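Local structure of Xaa-Pro Dipeptidase (2QS8) at residues Gly114-Gly117 with Leu118-Ile121; Phe293-Glu296 with Ile297-Pro300; Thr336-Lys339 with Glu340-Met344; Ser395-Glu398 with Asn399-Val402. The protein probably cleaves dipeptides or removes C-terminal residues from peptides as a metal-dependent carboxypeptidase of the amidohydrolase superfamily, with methionine bound in its active site here. All blocks are in the same frame, centred on the assembly; numbering follows the deposited sequence.

Contact 1: residues Gly114-Gly117 with Leu118-Ile121; sequences GDSG and LVAI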
ATOM      1  N   GLY A 114      26.032  -0.691  -6.715  1.00 21.21           N
ATOM      2  CA  GLY A 114      25.321   0.555  -6.944  1.00 21.83           C
ATOM      3  C   GLY A 114      25.650   1.408  -8.163  1.00 21.13           C
ATOM      4  O   GLY A 114      26.797   1.761  -8.390  1.00 22.08           O
ATOM      5  N   ASP A 115      24.622   1.722  -8.950  1.00 21.41           N
ATOM      6  CA  ASP A 115      24.738   2.605 -10.114  1.00 22.21           C
ATOM      7  C   ASP A 115      23.313   3.028 -10.441  1.00 23.09           C
ATOM      8  O   ASP A 115      22.383   2.569  -9.775  1.00 22.87           O
ATOM      9  CB  ASP A 115      25.426   1.925 -11.320  1.00 21.95           C
ATOM     10  CG  ASP A 115      24.695   0.690 -11.822  1.00 25.40           C
ATOM     11  OD1 ASP A 115      25.270  -0.416 -11.715  1.00 27.67           O
ATOM     12  OD2 ASP A 115      23.565   0.819 -12.340  1.00 25.56           O
ATOM     13  N   SER A 116      23.120   3.882 -11.445  1.00 20.61           N
ATOM     14  CA  SER A 116      21.770   4.349 -11.760  1.00 20.57           C
ATOM     15  C   SER A 116      20.750   3.229 -12.000  1.00 20.02           C
ATOM     16  O   SER A 116      19.547   3.471 -11.968  1.00 19.92           O
ATOM     17  CB  SER A 116      21.790   5.332 -12.940  1.00 19.86           C
ATOM     18  OG  SER A 116      22.276   4.735 -14.128  1.00 20.81           O
ATOM     19  N   GLY A 117      21.226   2.009 -12.228  1.00 21.30           N
ATOM     20  CA  GLY A 117      20.311   0.895 -12.418  1.00 18.39           C
ATOM     21  C   GLY A 117      20.729  -0.253 -13.329  1.00 20.31           C
ATOM     22  O   GLY A 117      20.669  -1.415 -12.937  1.00 19.97           O
ATOM     23  N   LEU A 118      21.157   0.062 -14.545  1.00 20.52           N
ATOM     24  CA  LEU A 118      21.517  -0.963 -15.507  1.00 20.84           C
ATOM     25  C   LEU A 118      22.953  -0.875 -16.031  1.00 21.13           C
ATOM     26  O   LEU A 118      23.315  -1.573 -16.980  1.00 22.00           O
ATOM     27  CB  LEU A 118      20.532  -0.903 -16.682  1.00 23.58           C
ATOM     28  CG  LEU A 118      19.237  -1.725 -16.627  1.00 25.12           C
ATOM     29  CD1 LEU A 118      19.603  -3.200 -16.641  1.00 26.21           C
ATOM     30  CD2 LEU A 118      18.430  -1.413 -15.388  1.00 26.32           C
ATOM     31  N   VAL A 119      23.774  -0.031 -15.418  1.00 21.05           N
ATOM     32  CA  VAL A 119      25.149   0.117 -15.880  1.00 19.92           C
ATOM     33  C   VAL A 119      25.980  -1.162 -15.678  1.00 19.60           C
ATOM     34  O   VAL A 119      26.374  -1.805 -16.650  1.00 19.88           O
ATOM     35  CB  VAL A 119      25.832   1.325 -15.198  1.00 21.15           C
ATOM     36  CG1 VAL A 119      27.236   1.533 -15.770  1.00 18.73           C
ATOM     37  CG2 VAL A 119      24.989   2.579 -15.418  1.00 19.94           C
ATOM     38  N   ALA A 120      26.241  -1.539 -14.436  1.00 18.20           N
ATOM     39  CA  ALA A 120      27.019  -2.748 -14.183  1.00 18.89           C
ATOM     40  C   ALA A 120      26.349  -4.004 -14.785  1.00 21.05           C
ATOM     41  O   ALA A 120      27.029  -4.895 -15.296  1.00 20.46           O
ATOM     42  CB  ALA A 120      27.230  -2.936 -12.673  1.00 17.83           C
ATOM     43  N   ILE A 121      25.022  -4.079 -14.726  1.00 19.37           N
ATOM     44  CA  ILE A 121      24.335  -5.236 -15.277  1.00 20.26           C
ATOM     45  C   ILE A 121      24.625  -5.356 -16.782  1.00 22.36           C
ATOM     46  O   ILE A 121      24.957  -6.435 -17.277  1.00 20.99           O
ATOM     47  CB  ILE A 121      22.823  -5.131 -15.045  1.00 19.22           C
ATOM     48  CG1 ILE A 121      22.518  -5.361 -13.557  1.00 19.48           C
ATOM     49  CG2 ILE A 121      22.081  -6.105 -15.944  1.00 18.47           C
ATOM     50  CD1 ILE A 121      21.137  -4.924 -13.139  1.00 20.80           C
TER
HETATM   51  O   HOH W   1      23.530  -2.482 -12.951  1.00 15.55           O

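Contact 2: residues Phe293-Glu296 with Ile297-Pro300; sequences FFPE and IVRP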
ATOM      1  N   PHE A 293      34.609  21.909  -2.139  1.00 32.02           N
ATOM      2  CA  PHE A 293      34.902  20.699  -2.892  1.00 29.75           C
ATOM      3  C   PHE A 293      33.594  19.908  -2.875  1.00 28.62           C
ATOM      4  O   PHE A 293      33.076  19.517  -3.923  1.00 26.59           O
ATOM      5  CB  PHE A 293      36.006  19.881  -2.232  1.00 31.56           C
ATOM      6  CG  PHE A 293      36.380  18.649  -3.003  1.00 34.66           C
ATOM      7  CD1 PHE A 293      37.356  18.705  -3.989  1.00 33.24           C
ATOM      8  CD2 PHE A 293      35.722  17.441  -2.776  1.00 34.35           C
ATOM      9  CE1 PHE A 293      37.671  17.585  -4.730  1.00 35.84           C
ATOM     10  CE2 PHE A 293      36.030  16.317  -3.516  1.00 34.03           C
ATOM     11  CZ  PHE A 293      37.006  16.388  -4.497  1.00 35.13           C
ATOM     12  N   PHE A 294      33.079  19.696  -1.666  1.00 26.52           N
ATOM     13  CA  PHE A 294      31.825  18.988  -1.437  1.00 28.65           C
ATOM     14  C   PHE A 294      30.699  20.018  -1.260  1.00 30.33           C
ATOM     15  O   PHE A 294      30.947  21.200  -1.010  1.00 28.84           O
ATOM     16  CB  PHE A 294      31.883  18.159  -0.142  1.00 28.40           C
ATOM     17  CG  PHE A 294      32.854  16.995  -0.177  1.00 29.43           C
ATOM     18  CD1 PHE A 294      32.659  15.929  -1.048  1.00 27.11           C
ATOM     19  CD2 PHE A 294      33.941  16.953   0.699  1.00 26.52           C
ATOM     20  CE1 PHE A 294      33.531  14.837  -1.047  1.00 28.46           C
ATOM     21  CE2 PHE A 294      34.820  15.866   0.705  1.00 27.93           C
ATOM     22  CZ  PHE A 294      34.616  14.809  -0.164  1.00 28.28           C
ATOM     23  N   PRO A 295      29.443  19.583  -1.424  1.00 30.09           N
ATOM     24  CA  PRO A 295      28.340  20.527  -1.239  1.00 29.85           C
ATOM     25  C   PRO A 295      28.395  20.867   0.255  1.00 30.01           C
ATOM     26  O   PRO A 295      28.923  20.080   1.045  1.00 29.47           O
ATOM     27  CB  PRO A 295      27.116  19.697  -1.604  1.00 29.62           C
ATOM     28  CG  PRO A 295      27.654  18.781  -2.673  1.00 30.33           C
ATOM     29  CD  PRO A 295      28.987  18.358  -2.105  1.00 29.75           C
ATOM     30  N   GLU A 296      27.864  22.019   0.645  1.00 29.21           N
ATOM     31  CA  GLU A 296      27.896  22.416   2.046  1.00 31.24           C
ATOM     32  C   GLU A 296      27.224  21.431   3.000  1.00 30.40           C
ATOM     33  O   GLU A 296      27.656  21.270   4.141  1.00 29.68           O
ATOM     34  CB  GLU A 296      27.266  23.806   2.224  1.00 33.77           C
ATOM     35  CG  GLU A 296      28.071  24.942   1.603  1.00 39.01           C
ATOM     36  CD  GLU A 296      29.557  24.876   1.949  1.00 43.07           C
ATOM     37  OE1 GLU A 296      29.894  24.828   3.152  1.00 44.65           O
ATOM     38  OE2 GLU A 296      30.389  24.872   1.013  1.00 45.53           O
ATOM     39  N   ILE A 297      26.171  20.770   2.537  1.00 30.39           N
ATOM     40  CA  ILE A 297      25.446  19.819   3.373  1.00 29.54           C
ATOM     41  C   ILE A 297      26.220  18.497   3.528  1.00 30.76           C
ATOM     42  O   ILE A 297      26.049  17.780   4.523  1.00 29.98           O
ATOM     43  CB  ILE A 297      24.023  19.564   2.795  1.00 28.52           C
ATOM     44  CG1 ILE A 297      23.177  18.784   3.791  1.00 27.75           C
ATOM     45  CG2 ILE A 297      24.113  18.820   1.483  1.00 28.80           C
ATOM     46  CD1 ILE A 297      21.707  18.748   3.440  1.00 27.86           C
ATOM     47  N   VAL A 298      27.087  18.211   2.554  1.00 29.70           N
ATOM     48  CA  VAL A 298      27.910  17.003   2.543  1.00 29.76           C
ATOM     49  C   VAL A 298      29.214  17.153   3.349  1.00 31.38           C
ATOM     50  O   VAL A 298      29.608  16.247   4.087  1.00 30.40           O
ATOM     51  CB  VAL A 298      28.292  16.607   1.091  1.00 29.99           C
ATOM     52  CG1 VAL A 298      29.280  15.445   1.105  1.00 30.08           C
ATOM     53  CG2 VAL A 298      27.051  16.242   0.300  1.00 28.90           C
ATOM     54  N   ARG A 299      29.874  18.302   3.201  1.00 31.94           N
ATOM     55  CA  ARG A 299      31.144  18.567   3.880  1.00 33.91           C
ATOM     56  C   ARG A 299      31.251  18.119   5.347  1.00 34.33           C
ATOM     57  O   ARG A 299      32.199  17.439   5.716  1.00 33.94           O
ATOM     58  CB  ARG A 299      31.494  20.059   3.777  1.00 33.71           C
ATOM     59  CG  ARG A 299      32.896  20.378   4.271  1.00 35.69           C
ATOM     60  CD  ARG A 299      33.281  21.827   4.021  1.00 34.69           C
ATOM     61  NE  ARG A 299      34.713  22.025   4.209  1.00 34.93           N
ATOM     62  CZ  ARG A 299      35.339  23.186   4.055  1.00 36.54           C
ATOM     63  NH1 ARG A 299      34.665  24.272   3.710  1.00 38.10           N
ATOM     64  NH2 ARG A 299      36.646  23.259   4.235  1.00 36.01           N
ATOM     65  N   PRO A 300      30.289  18.506   6.200  1.00 35.59           N
ATOM     66  CA  PRO A 300      30.316  18.119   7.617  1.00 36.31           C
ATOM     67  C   PRO A 300      30.370  16.604   7.819  1.00 37.27           C
ATOM     68  O   PRO A 300      31.122  16.103   8.656  1.00 38.05           O
ATOM     69  CB  PRO A 300      29.013  18.706   8.166  1.00 36.50           C
ATOM     70  CG  PRO A 300      28.754  19.867   7.277  1.00 36.94           C
ATOM     71  CD  PRO A 300      29.111  19.342   5.910  1.00 36.39           C
TER

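Contact 3: residues Thr336-Lys339 with Glu340-Met344; sequences TNWK and EFVYM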
ATOM      1  N   THR A 336      43.025   2.705  -8.591  1.00 26.24           N
ATOM      2  CA  THR A 336      43.888   2.957  -7.445  1.00 27.30           C
ATOM      3  C   THR A 336      43.486   2.006  -6.311  1.00 26.66           C
ATOM      4  O   THR A 336      43.835   2.206  -5.145  1.00 26.11           O
ATOM      5  CB  THR A 336      43.753   4.422  -6.966  1.00 28.50           C
ATOM      6  OG1 THR A 336      42.413   4.657  -6.503  1.00 27.27           O
ATOM      7  CG2 THR A 336      44.089   5.383  -8.121  1.00 26.50           C
ATOM      8  N   ASN A 337      42.747   0.967  -6.681  1.00 27.60           N
ATOM      9  CA  ASN A 337      42.253  -0.021  -5.725  1.00 28.04           C
ATOM     10  C   ASN A 337      43.349  -0.561  -4.803  1.00 28.81           C
ATOM     11  O   ASN A 337      43.113  -0.781  -3.612  1.00 28.45           O
ATOM     12  CB  ASN A 337      41.597  -1.181  -6.475  1.00 26.19           C
ATOM     13  CG  ASN A 337      40.570  -0.713  -7.504  1.00 25.93           C
ATOM     14  OD1 ASN A 337      39.362  -0.912  -7.334  1.00 26.11           O
ATOM     15  ND2 ASN A 337      41.048  -0.089  -8.576  1.00 23.17           N
ATOM     16  N   TRP A 338      44.546  -0.751  -5.352  1.00 29.64           N
ATOM     17  CA  TRP A 338      45.669  -1.291  -4.582  1.00 31.73           C
ATOM     18  C   TRP A 338      45.982  -0.558  -3.275  1.00 31.94           C
ATOM     19  O   TRP A 338      46.424  -1.187  -2.303  1.00 31.59           O
ATOM     20  CB  TRP A 338      46.930  -1.337  -5.443  1.00 32.68           C
ATOM     21  CG  TRP A 338      47.402   0.015  -5.885  1.00 35.66           C
ATOM     22  CD1 TRP A 338      47.017   0.695  -7.002  1.00 36.44           C
ATOM     23  CD2 TRP A 338      48.325   0.866  -5.198  1.00 35.47           C
ATOM     24  NE1 TRP A 338      47.644   1.915  -7.059  1.00 36.92           N
ATOM     25  CE2 TRP A 338      48.458   2.045  -5.965  1.00 37.12           C
ATOM     26  CE3 TRP A 338      49.064   0.741  -4.015  1.00 36.17           C
ATOM     27  CZ2 TRP A 338      49.288   3.102  -5.579  1.00 37.10           C
ATOM     28  CZ3 TRP A 338      49.891   1.790  -3.629  1.00 37.39           C
ATOM     29  CH2 TRP A 338      49.999   2.956  -4.414  1.00 37.59           C
ATOM     30  N   LYS A 339      45.759   0.758  -3.247  1.00 30.76           N
ATOM     31  CA  LYS A 339      46.035   1.558  -2.056  1.00 30.08           C
ATOM     32  C   LYS A 339      45.321   1.022  -0.816  1.00 30.36           C
ATOM     33  O   LYS A 339      45.797   1.209   0.309  1.00 28.45           O
ATOM     34  CB  LYS A 339      45.629   3.013  -2.285  1.00 33.32           C
ATOM     35  CG  LYS A 339      46.379   3.675  -3.418  1.00 34.29           C
ATOM     36  CD  LYS A 339      45.964   5.125  -3.573  1.00 36.12           C
ATOM     37  CE  LYS A 339      46.658   5.780  -4.754  1.00 36.12           C
ATOM     38  NZ  LYS A 339      46.296   7.221  -4.838  1.00 37.33           N
ATOM     39  N   GLU A 340      44.182   0.363  -1.028  1.00 27.58           N
ATOM     40  CA  GLU A 340      43.412  -0.214   0.066  1.00 26.50           C
ATOM     41  C   GLU A 340      44.263  -1.213   0.869  1.00 27.11           C
ATOM     42  O   GLU A 340      44.126  -1.313   2.092  1.00 26.91           O
ATOM     43  CB  GLU A 340      42.162  -0.906  -0.490  1.00 25.31           C
ATOM     44  CG  GLU A 340      41.184  -1.477   0.542  1.00 24.82           C
ATOM     45  CD  GLU A 340      40.471  -0.410   1.372  1.00 26.53           C
ATOM     46  OE1 GLU A 340      40.560   0.789   1.026  1.00 28.34           O
ATOM     47  OE2 GLU A 340      39.813  -0.781   2.373  1.00 24.61           O
ATOM     48  N   PHE A 341      45.126  -1.955   0.177  1.00 26.54           N
ATOM     49  CA  PHE A 341      46.010  -2.927   0.818  1.00 28.09           C
ATOM     50  C   PHE A 341      46.946  -2.210   1.784  1.00 29.40           C
ATOM     51  O   PHE A 341      47.095  -2.609   2.940  1.00 30.96           O
ATOM     52  CB  PHE A 341      46.860  -3.673  -0.216  1.00 26.84           C
ATOM     53  CG  PHE A 341      46.103  -4.687  -1.019  1.00 27.66           C
ATOM     54  CD1 PHE A 341      45.434  -5.732  -0.399  1.00 27.12           C
ATOM     55  CD2 PHE A 341      46.058  -4.592  -2.404  1.00 27.67           C
ATOM     56  CE1 PHE A 341      44.726  -6.657  -1.152  1.00 29.18           C
ATOM     57  CE2 PHE A 341      45.354  -5.513  -3.163  1.00 29.26           C
ATOM     58  CZ  PHE A 341      44.688  -6.545  -2.539  1.00 28.90           C
ATOM     59  N   VAL A 342      47.577  -1.145   1.300  1.00 28.73           N
ATOM     60  CA  VAL A 342      48.501  -0.385   2.121  1.00 27.45           C
ATOM     61  C   VAL A 342      47.806   0.172   3.364  1.00 29.74           C
ATOM     62  O   VAL A 342      48.405   0.239   4.441  1.00 31.03           O
ATOM     63  CB  VAL A 342      49.117   0.771   1.321  1.00 26.61           C
ATOM     64  CG1 VAL A 342      50.199   1.458   2.155  1.00 24.89           C
ATOM     65  CG2 VAL A 342      49.669   0.250   0.003  1.00 25.02           C
ATOM     66  N   TYR A 343      46.543   0.565   3.212  1.00 28.59           N
ATOM     67  CA  TYR A 343      45.779   1.105   4.331  1.00 28.20           C
ATOM     68  C   TYR A 343      45.450   0.018   5.343  1.00 27.57           C
ATOM     69  O   TYR A 343      45.499   0.251   6.548  1.00 25.83           O
ATOM     70  CB  TYR A 343      44.485   1.768   3.838  1.00 29.86           C
ATOM     71  CG  TYR A 343      44.669   3.156   3.261  1.00 32.29           C
ATOM     72  CD1 TYR A 343      45.175   4.194   4.047  1.00 31.30           C
ATOM     73  CD2 TYR A 343      44.286   3.450   1.950  1.00 32.22           C
ATOM     74  CE1 TYR A 343      45.291   5.481   3.552  1.00 32.36           C
ATOM     75  CE2 TYR A 343      44.400   4.744   1.438  1.00 33.85           C
ATOM     76  CZ  TYR A 343      44.901   5.751   2.249  1.00 34.67           C
ATOM     77  OH  TYR A 343      45.001   7.038   1.769  1.00 36.93           O
HETATM   78  N   MSE A 344      45.120  -1.170   4.853  1.00 27.09           N
HETATM   79  CA  MSE A 344      44.784  -2.280   5.724  1.00 27.93           C
HETATM   80  C   MSE A 344      45.972  -2.698   6.562  1.00 28.83           C
HETATM   81  O   MSE A 344      45.827  -3.027   7.741  1.00 28.52           O
HETATM   82  CB  MSE A 344      44.292  -3.453   4.889  1.00 25.41           C
HETATM   83  CG  MSE A 344      43.010  -3.124   4.184  1.00 23.24           C
HETATM   84 SE   MSE A 344      42.444  -4.625   3.117  1.00 26.79          SE
HETATM   85  CE  MSE A 344      41.264  -5.555   4.371  1.00 16.48           C
TER

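Contact 4: residues Ser395-Glu398 with Asn399-Val402; sequences SVLE and NVDV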
ATOM      1  N   SER A 395      52.534  -2.425  -1.229  1.00 32.63           N
ATOM      2  CA  SER A 395      52.289  -1.322  -2.156  1.00 33.09           C
ATOM      3  C   SER A 395      52.856  -1.660  -3.535  1.00 32.91           C
ATOM      4  O   SER A 395      52.603  -0.955  -4.512  1.00 32.82           O
ATOM      5  CB  SER A 395      52.917  -0.017  -1.647  1.00 33.51           C
ATOM      6  OG  SER A 395      54.329  -0.036  -1.743  1.00 31.20           O
ATOM      7  N   VAL A 396      53.623  -2.742  -3.610  1.00 32.65           N
ATOM      8  CA  VAL A 396      54.202  -3.152  -4.878  1.00 33.84           C
ATOM      9  C   VAL A 396      53.067  -3.606  -5.796  1.00 34.25           C
ATOM     10  O   VAL A 396      53.231  -3.684  -7.016  1.00 34.23           O
ATOM     11  CB  VAL A 396      55.231  -4.312  -4.683  1.00 34.03           C
ATOM     12  CG1 VAL A 396      54.517  -5.605  -4.321  1.00 33.83           C
ATOM     13  CG2 VAL A 396      56.050  -4.497  -5.943  1.00 35.27           C
ATOM     14  N   LEU A 397      51.910  -3.890  -5.203  1.00 33.69           N
ATOM     15  CA  LEU A 397      50.756  -4.342  -5.972  1.00 34.57           C
ATOM     16  C   LEU A 397      50.221  -3.276  -6.920  1.00 34.73           C
ATOM     17  O   LEU A 397      49.299  -3.529  -7.693  1.00 34.25           O
ATOM     18  CB  LEU A 397      49.650  -4.835  -5.033  1.00 32.90           C
ATOM     19  CG  LEU A 397      49.875  -6.235  -4.446  1.00 32.62           C
ATOM     20  CD1 LEU A 397      48.807  -6.553  -3.423  1.00 31.52           C
ATOM     21  CD2 LEU A 397      49.861  -7.270  -5.567  1.00 30.15           C
ATOM     22  N   GLU A 398      50.804  -2.081  -6.862  1.00 34.63           N
ATOM     23  CA  GLU A 398      50.395  -1.004  -7.752  1.00 33.91           C
ATOM     24  C   GLU A 398      50.912  -1.317  -9.149  1.00 32.24           C
ATOM     25  O   GLU A 398      50.396  -0.812 -10.142  1.00 31.37           O
ATOM     26  CB  GLU A 398      50.975   0.341  -7.288  1.00 35.30           C
ATOM     27  CG  GLU A 398      51.058   1.390  -8.404  1.00 37.38           C
ATOM     28  CD  GLU A 398      51.605   2.725  -7.942  1.00 38.95           C
ATOM     29  OE1 GLU A 398      52.465   2.745  -7.034  1.00 40.59           O
ATOM     30  OE2 GLU A 398      51.183   3.762  -8.498  1.00 41.51           O
ATOM     31  N   ASN A 399      51.922  -2.179  -9.216  1.00 31.76           N
ATOM     32  CA  ASN A 399      52.535  -2.516 -10.495  1.00 32.10           C
ATOM     33  C   ASN A 399      52.271  -3.916 -11.038  1.00 31.12           C
ATOM     34  O   ASN A 399      53.165  -4.539 -11.608  1.00 31.80           O
ATOM     35  CB  ASN A 399      54.045  -2.280 -10.405  1.00 31.84           C
ATOM     36  CG  ASN A 399      54.386  -0.922  -9.810  1.00 33.40           C
ATOM     37  OD1 ASN A 399      55.201  -0.827  -8.891  1.00 32.40           O
ATOM     38  ND2 ASN A 399      53.765   0.136 -10.336  1.00 32.54           N
ATOM     39  N   VAL A 400      51.048  -4.408 -10.868  1.00 30.04           N
ATOM     40  CA  VAL A 400      50.681  -5.716 -11.399  1.00 27.75           C
ATOM     41  C   VAL A 400      50.891  -5.612 -12.904  1.00 27.11           C
ATOM     42  O   VAL A 400      50.354  -4.712 -13.531  1.00 27.44           O
ATOM     43  CB  VAL A 400      49.210  -6.028 -11.128  1.00 26.66           C
ATOM     44  CG1 VAL A 400      48.809  -7.291 -11.868  1.00 24.55           C
ATOM     45  CG2 VAL A 400      48.978  -6.171  -9.627  1.00 23.64           C
ATOM     46  N   ASP A 401      51.669  -6.520 -13.480  1.00 26.54           N
ATOM     47  CA  ASP A 401      51.944  -6.460 -14.912  1.00 27.25           C
ATOM     48  C   ASP A 401      51.476  -7.672 -15.714  1.00 26.36           C
ATOM     49  O   ASP A 401      51.724  -7.766 -16.918  1.00 26.47           O
ATOM     50  CB  ASP A 401      53.444  -6.229 -15.140  1.00 31.20           C
ATOM     51  CG  ASP A 401      54.292  -7.422 -14.728  1.00 35.23           C
ATOM     52  OD1 ASP A 401      54.068  -7.968 -13.627  1.00 36.37           O
ATOM     53  OD2 ASP A 401      55.187  -7.809 -15.508  1.00 37.82           O
ATOM     54  N   VAL A 402      50.794  -8.599 -15.050  1.00 25.69           N
ATOM     55  CA  VAL A 402      50.284  -9.778 -15.732  1.00 24.96           C
ATOM     56  C   VAL A 402      48.894 -10.089 -15.209  1.00 24.61           C
ATOM     57  O   VAL A 402      48.681 -10.193 -14.004  1.00 26.61           O
ATOM     58  CB  VAL A 402      51.211 -11.025 -15.519  1.00 25.17           C
ATOM     59  CG1 VAL A 402      50.558 -12.284 -16.098  1.00 21.99           C
ATOM     60  CG2 VAL A 402      52.550 -10.803 -16.199  1.00 20.64           C
TER
HETATM   61  O   HOH W   2      49.187  -2.271 -12.382  1.00 35.02           O

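Contact 1: residues Gly114-Gly117 with Leu118-Ile121
The carboxylate of D115 receives the first turn of helix 119-128. Its OD1 accepts from A120 N at 3.1 Å, an almost straight bond (162°). Its OD2 takes V119 N at 3.2 Å. Both amides come from above the carboxylate plane, about 60° out of it. OD2 has a second donor. G117 N reaches it at 2.6 Å on the anti side and closes an Asx turn. With CG set between the backbone N and the carbonyl carbon (chi1 60°), the acid folds back over its own loop toward these amides. Replacing the acid by an alanine would probably leave V119 N, A120 N and G117 N without their carboxylate and the Asx turn less firmly held.

The tight side is where V119 CB lies 3.6 Å from D115 CG and A120 CB packs against OD1. A water belongs to this part too. It donates to D115 OD1 and G117 O and accepts from I121 N at 2.8 Å. Q112 NE2 gives OD1 a further, weak bond. The backbone angles of G117 would jam a side chain against the preceding carbonyl O. The solvent side is formed by S116 and L118. S116 is exposed, yet its OG is bonded to Q91. L118, at the N-cap position, is partly exposed and packs on V159 of the second subunit.

The turn leads from strand 107-112 into helix 119-128. V119 rests on helix 88-104, A120 and I121 on strand 136-139, and L118 and I121 on helix 175-188.

Contact 2: residues Phe293-Glu296 with Ile297-Pro300
P295 O is gripped by two backbone amides. R299 N donates to it at 3.0 Å, nearly along the C=O axis and close to straight (164°). V298 N adds a weak bond of the same length, bent to 132°.

V298 uses both methyls, CG2 against P295 and CG1 against F294. Its CG2 sits beside the P295 ring, 3.7 Å from CD, and the two side chains point the same way. Its CG1 is anti to the backbone N (chi1 173°) and touches F294 CB at 4.0 Å, the two side chains crossing at about a right angle. A glycine in its place would probably open a gap beside the proline ring and F294 CB, and let the turn flex. F293 CD2 lies over the centre of one face of the F294 ring, 3.6 Å above its plane. The R299 chain runs extended to a salt bridge with D291, and its NE is bonded to S288 O.

The turn joins the loop after helix 278-287 to helix 299-319. F294 packs on V284 and K287 of that earlier helix, and on Y76 and L202, while P295 also rests on Y76 and I297 on V204.

Contact 3: residues Thr336-Lys339 with Glu340-Met344
The contact lies at the N-terminal part of helix 339-346, in the amidohydrolase TIM-barrel fold. The chain winds up through successive backbone bonds. E340 N donates to N337 O at 3.0 Å, and F341 N to W338 O at 2.9 Å. In both cases the donor lies three positions after the acceptor and stands above the carbonyl plane, 40° and 47° out of it. Next Y343 N reaches K339 O at 3.1 Å, now in the carbonyl plane. Here the donor is four positions on, the alpha-helical spacing.

The side chains leave the backbone in different directions. E340 has its CG anti to the backbone N (chi1 -176°) and bends at the next bond. Its carboxylate turns away to helix 278-287, where OE1 bonds to S279 OG and OE2 to I278 N. Both carboxylate oxygens of this buried acid are therefore satisfied. F341 meets the ring of F325 and also rests on F107 of strand 107-112. Y343 CD2 comes 3.2 Å from K339 O, and the tyrosine packs on I278, S279 and E282 of helix 278-287.

W338 packs on V342 and, farther along the chain, on E398. K339 CG lies over the centre of one face of the indole, 3.5 Å above its plane. V342 points alongside the indole and meets its edge, near the ring plane, where V342 CG2 lies 4.0 Å from W338 CZ3.

Contact 4: residues Ser395-Glu398 with Asn399-Val402
The flat ends of E398 and N399 lie close to parallel, with carboxylate and amide planes 10° apart, although the two side chains cross obliquely. The closest side-chain atoms are E398 CG and N399 ND2, 3.6 Å apart, so the amide meets the aliphatic part of the glutamate more closely than its carboxylate. The amide also leans over the peptide that joins the two residues, with N399 ND2 3.4 Å from E398 C. N399 CG is anti to its carbonyl carbon (chi1 -48°), which swings the amide back over E398. The glutamate chain runs extended beyond CG, and both residues are exposed.

The backbone here leaves a 3-10 segment. N399 N donates to V396 O at 3.0 Å in an almost straight bond (166°), with the donor standing above the carbonyl plane. This is the three-residue spacing of a 3-10 turn. V400 follows, in the passage to strand 400-405. Its CG2 packs 3.3 Å from L397 O. More loosely, V400 CG2 lies 4.3 Å from L397 CD2. A water links the two sides of the exit, donating to E398 O and to V400 O, both at 2.9 Å.

Further on, D401 and V402 both face A385 of strand 383-386, a classic beta bulge. V400 touches I384 and V396 touches V386, so both valines pack on that strand. L397 is buried and packs on F341, while E398 rests on W338.

The turn is set by the backbone bond from N399 N to V396 O and by the bridging water. The polar ends of E398 and N399 therefore probably contribute little to it.

Overall arrangement
The four contacts follow one another along the chain, each where a loop leads into a helix or strand. Contacts 3 and 4 are neighbours, with centres about 11 Å apart. W338 CE2 meets E398 CB at 3.3 Å, F341 packs on L397, and V342 on S395. Contacts 1 and 2 each stand apart, about 25 Å from one another and from contact 3 between centres. Around the active site, the side chain of V298 in contact 2 comes within about 7 Å of the bound methionine, and that of E340 in contact 3 within about 8 Å. In contact 1, the side chain of D115 is about 10 Å from the magnesium ion, and G114 O bonds to the metal ligand H71.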